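PDB 6R5N: periplasmic beta-glucosidase from Pseudomonas aeruginosa, which probably hydrolyses terminal, non-reducing beta-D-glucosyl residues, releasing beta-D-glucose, as a family 3 glycoside hydrolase. Local coordinates for residues V175-L180 with A218-L223; G250-D255 with G282-M287; H76-A81 with D117-S122. All blocks are in the same frame, centred on the assembly; numbering follows the deposited sequence.

In the fold
All three contacts are buried in the same parallel barrel, and none is a surface contact. Contact 3 (76-81 with 117-122) and contact 1 (175-180 with 218-223) join neighbouring strands, and strand 172-178 lies next to 121-122. Contact 2 (250-255 with 282-287) adds strand 251-253, the neighbour of 218-221, and closes the ring with the last strand. Their chemistry differs: contact 1 combines main-chain bonds around a bulge with valine and phenylalanine packing, whereas contacts 2 and 3 rely more on hydroxyl and carboxylate side chains bonded to backbone. Each sends polar groups to 1-deoxynojirimycin, and a salt bridge from Lys176 to Asp79 joins contacts 1 and 3.

Contact 1 (V175-L180 with A218-L223). With NOJ (1-deoxynojirimycin), chain D.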
loop_
_atom_site.group_PDB
_atom_site.type_symbol
_atom_site.label_atom_id
_atom_site.label_comp_id
_atom_site.label_asym_id
_atom_site.label_seq_id
_atom_site.Cartn_x
_atom_site.Cartn_y
_atom_site.Cartn_z
ATOM N N VAL A 175 -15.091 -22.322 -2.283
ATOM C CA VAL A 175 -14.684 -21.046 -1.640
ATOM C C VAL A 175 -13.457 -20.500 -2.396
ATOM O O VAL A 175 -12.594 -21.301 -2.815
ATOM C CB VAL A 175 -14.452 -21.240 -0.136
ATOM C CG1 VAL A 175 -13.333 -22.238 0.139
ATOM C CG2 VAL A 175 -14.181 -19.900 0.551
ATOM N N LYS A 176 -13.398 -19.185 -2.603
ATOM C CA LYS A 176 -12.327 -18.540 -3.391
ATOM C C LYS A 176 -11.983 -17.237 -2.678
ATOM O O LYS A 176 -12.759 -16.784 -1.842
ATOM C CB LYS A 176 -12.798 -18.375 -4.843
ATOM C CG LYS A 176 -13.923 -17.373 -5.063
ATOM C CD LYS A 176 -14.480 -17.429 -6.463
ATOM C CE LYS A 176 -15.382 -16.268 -6.834
ATOM N NZ LYS A 176 -15.962 -16.495 -8.190
ATOM N N HIS A 177 -10.825 -16.635 -2.984
ATOM C CA HIS A 177 -9.777 -17.180 -3.819
ATOM C C HIS A 177 -8.585 -17.484 -2.923
ATOM O O HIS A 177 -8.028 -16.528 -2.342
ATOM C CB HIS A 177 -9.366 -16.190 -4.892
ATOM C CG HIS A 177 -10.466 -15.697 -5.756
ATOM N ND1 HIS A 177 -11.271 -14.661 -5.361
ATOM C CD2 HIS A 177 -10.867 -16.088 -6.990
ATOM C CE1 HIS A 177 -12.116 -14.395 -6.354
ATOM N NE2 HIS A 177 -11.908 -15.282 -7.357
ATOM N N PHE A 178 -8.255 -18.759 -2.753
ATOM C CA PHE A 178 -7.272 -19.214 -1.728
ATOM C C PHE A 178 -5.864 -18.990 -2.288
ATOM O O PHE A 178 -5.467 -19.711 -3.189
ATOM C CB PHE A 178 -7.578 -20.668 -1.383
ATOM C CG PHE A 178 -6.775 -21.235 -0.247
ATOM C CD1 PHE A 178 -6.872 -20.701 1.024
ATOM C CD2 PHE A 178 -5.959 -22.332 -0.439
ATOM C CE1 PHE A 178 -6.173 -21.261 2.086
ATOM C CE2 PHE A 178 -5.272 -22.893 0.626
ATOM C CZ PHE A 178 -5.355 -22.334 1.876
ATOM N N ALA A 179 -5.120 -17.960 -1.851
ATOM C CA ALA A 179 -5.409 -17.091 -0.717
ATOM C C ALA A 179 -4.831 -15.692 -0.947
ATOM O O ALA A 179 -3.881 -15.568 -1.716
ATOM C CB ALA A 179 -4.803 -17.682 0.536
ATOM N N LEU A 180 -5.350 -14.715 -0.208
ATOM C CA LEU A 180 -4.777 -13.346 0.009
ATOM C C LEU A 180 -4.967 -12.459 -1.230
ATOM O O LEU A 180 -4.314 -11.395 -1.302
ATOM C CB LEU A 180 -3.284 -13.437 0.329
ATOM C CG LEU A 180 -2.856 -14.450 1.392
ATOM C CD1 LEU A 180 -1.403 -14.209 1.779
ATOM C CD2 LEU A 180 -3.749 -14.398 2.623
ATOM N N ALA A 218 -15.121 -27.777 -2.050
ATOM C CA ALA A 218 -14.087 -27.335 -3.006
ATOM C C ALA A 218 -13.457 -26.017 -2.553
ATOM O O ALA A 218 -14.074 -25.222 -1.810
ATOM C CB ALA A 218 -14.668 -27.265 -4.414
ATOM N N VAL A 219 -12.221 -25.826 -2.985
ATOM C CA VAL A 219 -11.424 -24.587 -2.799
ATOM C C VAL A 219 -10.888 -24.178 -4.163
ATOM O O VAL A 219 -10.237 -25.007 -4.815
ATOM C CB VAL A 219 -10.271 -24.798 -1.799
ATOM C CG1 VAL A 219 -9.369 -23.572 -1.763
ATOM C CG2 VAL A 219 -10.778 -25.147 -0.412
ATOM N N MET A 220 -11.137 -22.936 -4.562
ATOM C CA MET A 220 -10.528 -22.368 -5.779
ATOM C C MET A 220 -9.246 -21.631 -5.401
ATOM O O MET A 220 -9.303 -20.717 -4.537
ATOM C CB MET A 220 -11.448 -21.407 -6.521
ATOM C CG MET A 220 -10.778 -20.914 -7.800
ATOM S SD MET A 220 -11.830 -19.828 -8.787
ATOM C CE MET A 220 -12.962 -21.039 -9.463
ATOM N N VAL A 221 -8.158 -21.994 -6.080
ATOM C CA VAL A 221 -6.792 -21.470 -5.794
ATOM C C VAL A 221 -6.598 -20.171 -6.577
ATOM O O VAL A 221 -7.077 -20.090 -7.707
ATOM C CB VAL A 221 -5.709 -22.506 -6.112
ATOM C CG1 VAL A 221 -4.341 -21.919 -5.800
ATOM C CG2 VAL A 221 -5.938 -23.783 -5.311
ATOM N N SER A 222 -5.988 -19.181 -5.943
ATOM C CA SER A 222 -5.934 -17.776 -6.421
ATOM C C SER A 222 -4.847 -17.604 -7.501
ATOM O O SER A 222 -3.966 -18.488 -7.647
ATOM C CB SER A 222 -5.733 -16.825 -5.252
ATOM O OG SER A 222 -4.416 -16.933 -4.701
ATOM N N LEU A 223 -4.885 -16.470 -8.202
ATOM C CA LEU A 223 -4.001 -16.124 -9.343
ATOM C C LEU A 223 -2.732 -15.389 -8.878
ATOM O O LEU A 223 -1.843 -15.205 -9.713
ATOM C CB LEU A 223 -4.783 -15.234 -10.306
ATOM C CG LEU A 223 -5.890 -15.921 -11.091
ATOM C CD1 LEU A 223 -6.753 -14.886 -11.776
ATOM C CD2 LEU A 223 -5.300 -16.842 -12.128
HETATM C C1 NOJ D . -11.916 -15.821 -12.932
HETATM C C2 NOJ D . -12.170 -15.401 -11.488
HETATM O O2 NOJ D . -10.934 -15.004 -10.964
HETATM C C3 NOJ D . -12.999 -16.364 -10.621
HETATM O O3 NOJ D . -13.586 -15.592 -9.581
HETATM C C4 NOJ D . -14.012 -17.190 -11.473
HETATM O O4 NOJ D . -14.640 -18.128 -10.620
HETATM C C5 NOJ D . -13.345 -17.907 -12.668
HETATM N N5 NOJ D . -12.518 -17.010 -13.493
HETATM C C6 NOJ D . -14.341 -18.575 -13.645
HETATM O O6 NOJ D . -15.448 -17.764 -14.024
#
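Val219 fits between Val175 and Phe178, and this is the tight end of the contact. One methyl, Val219 CG1, presses on Phe178 CB at 3.4 Å and lies oblique to the ring, near CG. The other, Val219 CG2, lies beside Val175 CG1 at 3.9 Å, the two valines pointing the same way. With CG anti to the backbone N (chi1 -173°), the Phe178 ring swings past Val219 onto Leu237, Leu238 and Leu242 of helix 235-245.

The main chains are stitched closely as well. Met220 N gives a nearly straight bond to Val175 O at 2.8 Å; Phe178 N bonds Met220 O, also at 2.8 Å, and Ser222 N bonds Phe178 O. Between the Val175-Val219 and Phe178-Val221 bridges the register slips by one residue, a beta bulge, and the peptides before His177 and Ala179 are both cis. These are neighbouring parallel strands of the TIM-type barrel, and the irregularity falls at their C-terminal ends, where such barrels carry their active sites.

The sugar side is packed less closely between the strands and is mainly polar. Met220 SD stays 4.3 Å from His177 CD2, oblique to the ring, while its methyl CE, turned by the bend at chi3, approaches the ligand's O4. Lys176 lays CG over the centre of one face of the His177 imidazole and runs on extended. Lys176 NZ bonds ligand O3 at 2.9 Å and, less closely, O4, and has Asp79 and Phe123 O as further partners. His177 NE2 meets the same O3 edge-on at 2.8 Å, while ND1 is held by Asp128, which fixes the ring's rotation.

Contact 2 (G250-D255 with G282-M287); sequences GLTISD and GVDMNM. With NOJ (1-deoxynojirimycin), chain D.
Thr252 and Asp284 clasp each other across the first half of this contact, each binding the other's backbone. The threonine hydroxyl lies between its own backbone N and carbonyl carbon (chi1 53°), and from there it works both ways: Thr252 OG1 donates to Gly282 O at 2.7 Å and accepts from Asp284 N at 2.9 Å. In return Asp284 OD2 receives Thr252 N, which arrives from above the carboxylate plane at 3.2 Å. The other oxygen, OD1, is salt-bridged to Arg312, so each oxygen of the carboxylate has a partner. Gly282, with positive phi, is the C' residue of the Schellman motif that ends helix 271-281, so the threonine grips the chain just where it leaves the helix.

Next to this clasp, Leu251 slants across Asp284, Leu251 CD1 resting on Asp284 CB at 3.6 Å. Ile253 and Met285 instead run side by side in the same direction, and Leu25 from strand 24-26 packs on both.

Ser254 faces the second segment, and its hydroxyl has three bonds. Ser254 OG accepts from Met287 N at 2.9 Å, donates to Asp255 O at 2.8 Å, and receives a water that also donates to Met287 O. Tied down in this way, the chain after strand 251-253 carries Asp255 to the sugar pocket. With CG anti to the backbone N (chi1 -157°), the Asp255 carboxylate reaches the ligand, and its OD2 accepts a bond from ligand O2 at 2.7 Å. Met287, bent at chi3, brings SD to 4.0 Å from ligand C6. The bridge between Ile253 and Met285 joins the barrel's seventh and eighth strands, in the helix-linked closure of a TIM-type beta-alpha barrel.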
loop_
_atom_site.group_PDB
_atom_site.type_symbol
_atom_site.label_atom_id
_atom_site.label_comp_id
_atom_site.label_asym_id
_atom_site.label_seq_id
_atom_site.Cartn_x
_atom_site.Cartn_y
_atom_site.Cartn_z
ATOM N N GLY A 250 -11.503 -32.151 0.542
ATOM C CA GLY A 250 -12.277 -31.946 -0.688
ATOM C C GLY A 250 -11.389 -31.711 -1.892
ATOM O O GLY A 250 -10.294 -32.277 -1.973
ATOM N N LEU A 251 -11.884 -30.903 -2.823
ATOM C CA LEU A 251 -11.326 -30.756 -4.182
ATOM C C LEU A 251 -10.686 -29.371 -4.301
ATOM O O LEU A 251 -11.336 -28.412 -3.922
ATOM C CB LEU A 251 -12.481 -30.962 -5.168
ATOM C CG LEU A 251 -12.151 -30.684 -6.622
ATOM C CD1 LEU A 251 -11.207 -31.727 -7.167
ATOM C CD2 LEU A 251 -13.425 -30.622 -7.469
ATOM N N THR A 252 -9.452 -29.280 -4.803
ATOM C CA THR A 252 -8.822 -27.989 -5.174
ATOM C C THR A 252 -8.982 -27.759 -6.674
ATOM O O THR A 252 -8.735 -28.678 -7.458
ATOM C CB THR A 252 -7.355 -27.930 -4.750
ATOM O OG1 THR A 252 -6.744 -29.103 -5.291
ATOM C CG2 THR A 252 -7.210 -27.852 -3.249
ATOM N N ILE A 253 -9.389 -26.554 -7.042
ATOM C CA ILE A 253 -9.629 -26.159 -8.459
ATOM C C ILE A 253 -8.750 -24.948 -8.752
ATOM O O ILE A 253 -8.786 -24.000 -7.974
ATOM C CB ILE A 253 -11.121 -25.853 -8.674
ATOM C CG1 ILE A 253 -12.002 -27.042 -8.286
ATOM C CG2 ILE A 253 -11.399 -25.423 -10.098
ATOM C CD1 ILE A 253 -13.485 -26.719 -8.292
ATOM N N SER A 254 -8.006 -24.983 -9.842
ATOM C CA SER A 254 -7.216 -23.820 -10.326
ATOM C C SER A 254 -8.164 -22.717 -10.824
ATOM O O SER A 254 -9.287 -23.046 -11.269
ATOM C CB SER A 254 -6.303 -24.225 -11.431
ATOM O OG SER A 254 -6.969 -24.034 -12.673
ATOM N N ASP A 255 -7.719 -21.457 -10.785
ATOM C CA ASP A 255 -8.456 -20.336 -11.422
ATOM C C ASP A 255 -8.139 -20.421 -12.923
ATOM O O ASP A 255 -7.355 -21.320 -13.340
ATOM C CB ASP A 255 -8.161 -19.003 -10.723
ATOM C CG ASP A 255 -9.224 -17.915 -10.908
ATOM O OD1 ASP A 255 -10.014 -18.011 -11.881
ATOM O OD2 ASP A 255 -9.242 -16.957 -10.092
ATOM N N GLY A 282 -0.546 -29.378 -5.109
ATOM C CA GLY A 282 -1.848 -29.850 -4.629
ATOM C C GLY A 282 -3.030 -29.218 -5.351
ATOM O O GLY A 282 -4.085 -29.089 -4.726
ATOM N N VAL A 283 -2.889 -28.885 -6.629
ATOM C CA VAL A 283 -4.029 -28.446 -7.492
ATOM C C VAL A 283 -4.583 -29.684 -8.207
ATOM O O VAL A 283 -3.858 -30.263 -9.000
ATOM C CB VAL A 283 -3.601 -27.359 -8.491
ATOM C CG1 VAL A 283 -4.756 -27.020 -9.431
ATOM C CG2 VAL A 283 -3.062 -26.111 -7.776
ATOM N N ASP A 284 -5.825 -30.062 -7.915
ATOM C CA ASP A 284 -6.470 -31.297 -8.432
ATOM C C ASP A 284 -6.991 -31.049 -9.846
ATOM O O ASP A 284 -6.777 -31.884 -10.734
ATOM C CB ASP A 284 -7.631 -31.710 -7.514
ATOM C CG ASP A 284 -7.195 -32.094 -6.116
ATOM O OD1 ASP A 284 -5.994 -32.391 -5.961
ATOM O OD2 ASP A 284 -8.066 -32.105 -5.186
ATOM N N MET A 285 -7.684 -29.936 -10.045
ATOM C CA MET A 285 -8.477 -29.713 -11.275
ATOM C C MET A 285 -7.973 -28.448 -11.972
ATOM O O MET A 285 -7.713 -27.432 -11.286
ATOM C CB MET A 285 -9.944 -29.636 -10.852
ATOM C CG MET A 285 -10.921 -29.394 -11.940
ATOM S SD MET A 285 -12.560 -30.058 -11.458
ATOM C CE MET A 285 -12.704 -31.350 -12.681
ATOM N N ASN A 286 -7.794 -28.558 -13.286
ATOM C CA ASN A 286 -7.119 -27.598 -14.190
ATOM C C ASN A 286 -8.183 -26.852 -15.014
ATOM O O ASN A 286 -8.840 -27.506 -15.871
ATOM C CB ASN A 286 -6.128 -28.407 -15.032
ATOM C CG ASN A 286 -5.447 -27.689 -16.174
ATOM O OD1 ASN A 286 -5.144 -28.334 -17.187
ATOM N ND2 ASN A 286 -5.164 -26.399 -16.013
ATOM N N MET A 287 -8.349 -25.546 -14.768
ATOM C CA MET A 287 -9.374 -24.716 -15.465
ATOM C C MET A 287 -8.858 -24.131 -16.800
ATOM O O MET A 287 -7.893 -23.340 -16.810
ATOM C CB MET A 287 -9.872 -23.595 -14.554
ATOM C CG MET A 287 -11.061 -22.857 -15.150
ATOM S SD MET A 287 -11.603 -21.449 -14.203
ATOM C CE MET A 287 -12.414 -22.236 -12.822
HETATM C C1 NOJ D . -11.916 -15.821 -12.932
HETATM C C2 NOJ D . -12.170 -15.401 -11.488
HETATM O O2 NOJ D . -10.934 -15.004 -10.964
HETATM C C3 NOJ D . -12.999 -16.364 -10.621
HETATM O O3 NOJ D . -13.586 -15.592 -9.581
HETATM C C4 NOJ D . -14.012 -17.190 -11.473
HETATM O O4 NOJ D . -14.640 -18.128 -10.620
HETATM C C5 NOJ D . -13.345 -17.907 -12.668
HETATM N N5 NOJ D . -12.518 -17.010 -13.493
HETATM C C6 NOJ D . -14.341 -18.575 -13.645
HETATM O O6 NOJ D . -15.448 -17.764 -14.024
HETATM O O HOH W 1 -5.193 -23.738 -15.190
#

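Contact 3 (H76-A81 with D117-S122); sequences HAYDVA and DGLDMS. With NOJ (1-deoxynojirimycin), chain D.
In the barrel's third and fourth strands, Ala77 pairs with Met121 and Tyr78 with Ser122 as parallel bridges, and helix 100-116 lies in the crossover between them. Gly118 ends that helix in a Schellman motif before the chain turns into the strand.

At the start of the pair, Asp120 and His76 hold each other by backbone and carboxylate. Asp120 N donates to His76 O at 2.9 Å, while Asp120 OD2 turns back and uses its anti lone pair for His76 N, also at 2.9 Å. A water links the same OD2 to His76 ND1, and OD1 is salt-bridged to Arg333, so both oxygens of this buried carboxylate are engaged.

Apolar contacts form on both faces of the strand pair. Ala77 CB sits against Met121 CB at 3.8 Å on one of them. On the face with Tyr78 and Ser122, Leu119, just before the strand, brings CD1 to 3.8 Å from Tyr78 CB, oblique to the phenol ring.

Beyond the last bridge, Ser122 takes over. Ser122 OG is anti to the backbone N (chi1 -176°), which carries it to Val80 O, where it donates at 2.8 Å from above the carbonyl plane. Val80 CB lies 3.4 Å from Ser122 OG. Val80 N also bends back weakly to Tyr78 O, so the chain is restrained on both sides of Asp79. The aspartate side chain starts away from the 117-122 segment and enters the pocket, where Asp79 OD1 accepts from O4 of 1-deoxynojirimycin at 2.6 Å and OD2 accepts from O6. A carboxylate gripping O4 and O6 from a loop just past a strand's C-terminal end is the pattern of the glucose-binding subsite in family 3 barrels.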
loop_
_atom_site.group_PDB
_atom_site.type_symbol
_atom_site.label_atom_id
_atom_site.label_comp_id
_atom_site.label_asym_id
_atom_site.label_seq_id
_atom_site.Cartn_x
_atom_site.Cartn_y
_atom_site.Cartn_z
ATOM N N HIS A 76 -21.376 -29.561 -13.154
ATOM C CA HIS A 76 -21.532 -28.251 -13.830
ATOM C C HIS A 76 -21.433 -27.132 -12.795
ATOM O O HIS A 76 -22.144 -27.193 -11.771
ATOM C CB HIS A 76 -22.839 -28.206 -14.600
ATOM C CG HIS A 76 -22.795 -29.050 -15.826
ATOM N ND1 HIS A 76 -22.933 -30.427 -15.776
ATOM C CD2 HIS A 76 -22.643 -28.719 -17.122
ATOM C CE1 HIS A 76 -22.852 -30.910 -16.999
ATOM N NE2 HIS A 76 -22.678 -29.876 -17.843
ATOM N N ALA A 77 -20.585 -26.148 -13.057
ATOM C CA ALA A 77 -20.321 -25.066 -12.095
ATOM C C ALA A 77 -20.570 -23.724 -12.771
ATOM O O ALA A 77 -20.651 -23.680 -13.995
ATOM C CB ALA A 77 -18.914 -25.200 -11.570
ATOM N N TYR A 78 -20.723 -22.693 -11.962
ATOM C CA TYR A 78 -21.000 -21.308 -12.393
ATOM C C TYR A 78 -20.619 -20.359 -11.268
ATOM O O TYR A 78 -20.461 -20.789 -10.130
ATOM C CB TYR A 78 -22.487 -21.176 -12.719
ATOM C CG TYR A 78 -22.880 -19.976 -13.544
ATOM C CD1 TYR A 78 -22.060 -19.472 -14.547
ATOM C CD2 TYR A 78 -24.122 -19.386 -13.366
ATOM C CE1 TYR A 78 -22.462 -18.406 -15.343
ATOM C CE2 TYR A 78 -24.544 -18.324 -14.157
ATOM C CZ TYR A 78 -23.705 -17.818 -15.129
ATOM O OH TYR A 78 -24.128 -16.757 -15.882
ATOM N N ASP A 79 -20.481 -19.091 -11.613
ATOM C CA ASP A 79 -20.216 -17.986 -10.671
ATOM C C ASP A 79 -21.565 -17.467 -10.165
ATOM O O ASP A 79 -22.038 -16.422 -10.663
ATOM C CB ASP A 79 -19.362 -16.933 -11.369
ATOM C CG ASP A 79 -17.979 -17.455 -11.705
ATOM O OD1 ASP A 79 -17.186 -17.577 -10.754
ATOM O OD2 ASP A 79 -17.717 -17.772 -12.911
ATOM N N VAL A 80 -22.176 -18.209 -9.243
ATOM C CA VAL A 80 -23.406 -17.765 -8.543
ATOM C C VAL A 80 -22.920 -17.021 -7.304
ATOM O O VAL A 80 -22.700 -17.665 -6.269
ATOM C CB VAL A 80 -24.339 -18.948 -8.235
ATOM C CG1 VAL A 80 -25.630 -18.455 -7.637
ATOM C CG2 VAL A 80 -24.621 -19.776 -9.490
ATOM N N ALA A 81 -22.599 -15.749 -7.481
ATOM C CA ALA A 81 -21.867 -14.936 -6.487
ATOM C C ALA A 81 -22.887 -14.342 -5.525
ATOM O O ALA A 81 -22.656 -14.436 -4.311
ATOM C CB ALA A 81 -21.060 -13.868 -7.197
ATOM N N ASP A 117 -31.796 -25.177 -12.315
ATOM C CA ASP A 117 -31.341 -25.091 -13.723
ATOM C C ASP A 117 -30.304 -26.172 -14.027
ATOM O O ASP A 117 -29.777 -26.143 -15.150
ATOM C CB ASP A 117 -30.771 -23.701 -14.026
ATOM C CG ASP A 117 -31.841 -22.642 -14.196
ATOM O OD1 ASP A 117 -32.978 -23.034 -14.446
ATOM O OD2 ASP A 117 -31.520 -21.439 -14.067
ATOM N N GLY A 118 -29.970 -27.034 -13.068
ATOM C CA GLY A 118 -29.060 -28.173 -13.311
ATOM C C GLY A 118 -27.656 -28.006 -12.754
ATOM O O GLY A 118 -26.840 -28.933 -12.952
ATOM N N LEU A 119 -27.334 -26.877 -12.113
ATOM C CA LEU A 119 -25.946 -26.613 -11.651
ATOM C C LEU A 119 -25.692 -27.376 -10.343
ATOM O O LEU A 119 -26.615 -27.427 -9.496
ATOM C CB LEU A 119 -25.743 -25.107 -11.481
ATOM C CG LEU A 119 -25.648 -24.326 -12.786
ATOM C CD1 LEU A 119 -25.921 -22.855 -12.547
ATOM C CD2 LEU A 119 -24.284 -24.531 -13.439
ATOM N N ASP A 120 -24.486 -27.932 -10.185
ATOM C CA ASP A 120 -24.049 -28.704 -8.988
ATOM C C ASP A 120 -23.141 -27.876 -8.069
ATOM O O ASP A 120 -22.945 -28.304 -6.904
ATOM C CB ASP A 120 -23.258 -29.938 -9.395
ATOM C CG ASP A 120 -23.972 -30.778 -10.438
ATOM O OD1 ASP A 120 -25.074 -31.304 -10.128
ATOM O OD2 ASP A 120 -23.454 -30.857 -11.569
ATOM N N MET A 121 -22.560 -26.777 -8.571
ATOM C CA MET A 121 -21.457 -26.075 -7.857
ATOM C C MET A 121 -21.454 -24.589 -8.191
ATOM O O MET A 121 -21.716 -24.219 -9.358
ATOM C CB MET A 121 -20.101 -26.666 -8.228
ATOM C CG MET A 121 -18.907 -25.923 -7.615
ATOM S SD MET A 121 -17.315 -26.623 -8.176
ATOM C CE MET A 121 -17.368 -28.220 -7.368
ATOM N N SER A 122 -21.177 -23.761 -7.193
ATOM C CA SER A 122 -20.851 -22.335 -7.416
ATOM C C SER A 122 -19.403 -22.104 -7.012
ATOM O O SER A 122 -18.957 -22.659 -5.974
ATOM C CB SER A 122 -21.742 -21.376 -6.691
ATOM O OG SER A 122 -21.396 -20.041 -7.049
HETATM C C1 NOJ D . -11.916 -15.821 -12.932
HETATM C C2 NOJ D . -12.170 -15.401 -11.488
HETATM O O2 NOJ D . -10.934 -15.004 -10.964
HETATM C C3 NOJ D . -12.999 -16.364 -10.621
HETATM O O3 NOJ D . -13.586 -15.592 -9.581
HETATM C C4 NOJ D . -14.012 -17.190 -11.473
HETATM O O4 NOJ D . -14.640 -18.128 -10.620
HETATM C C5 NOJ D . -13.345 -17.907 -12.668
HETATM N N5 NOJ D . -12.518 -17.010 -13.493
HETATM C C6 NOJ D . -14.341 -18.575 -13.645
HETATM O O6 NOJ D . -15.448 -17.764 -14.024
HETATM O O HOH W 2 -24.279 -31.924 -13.774
#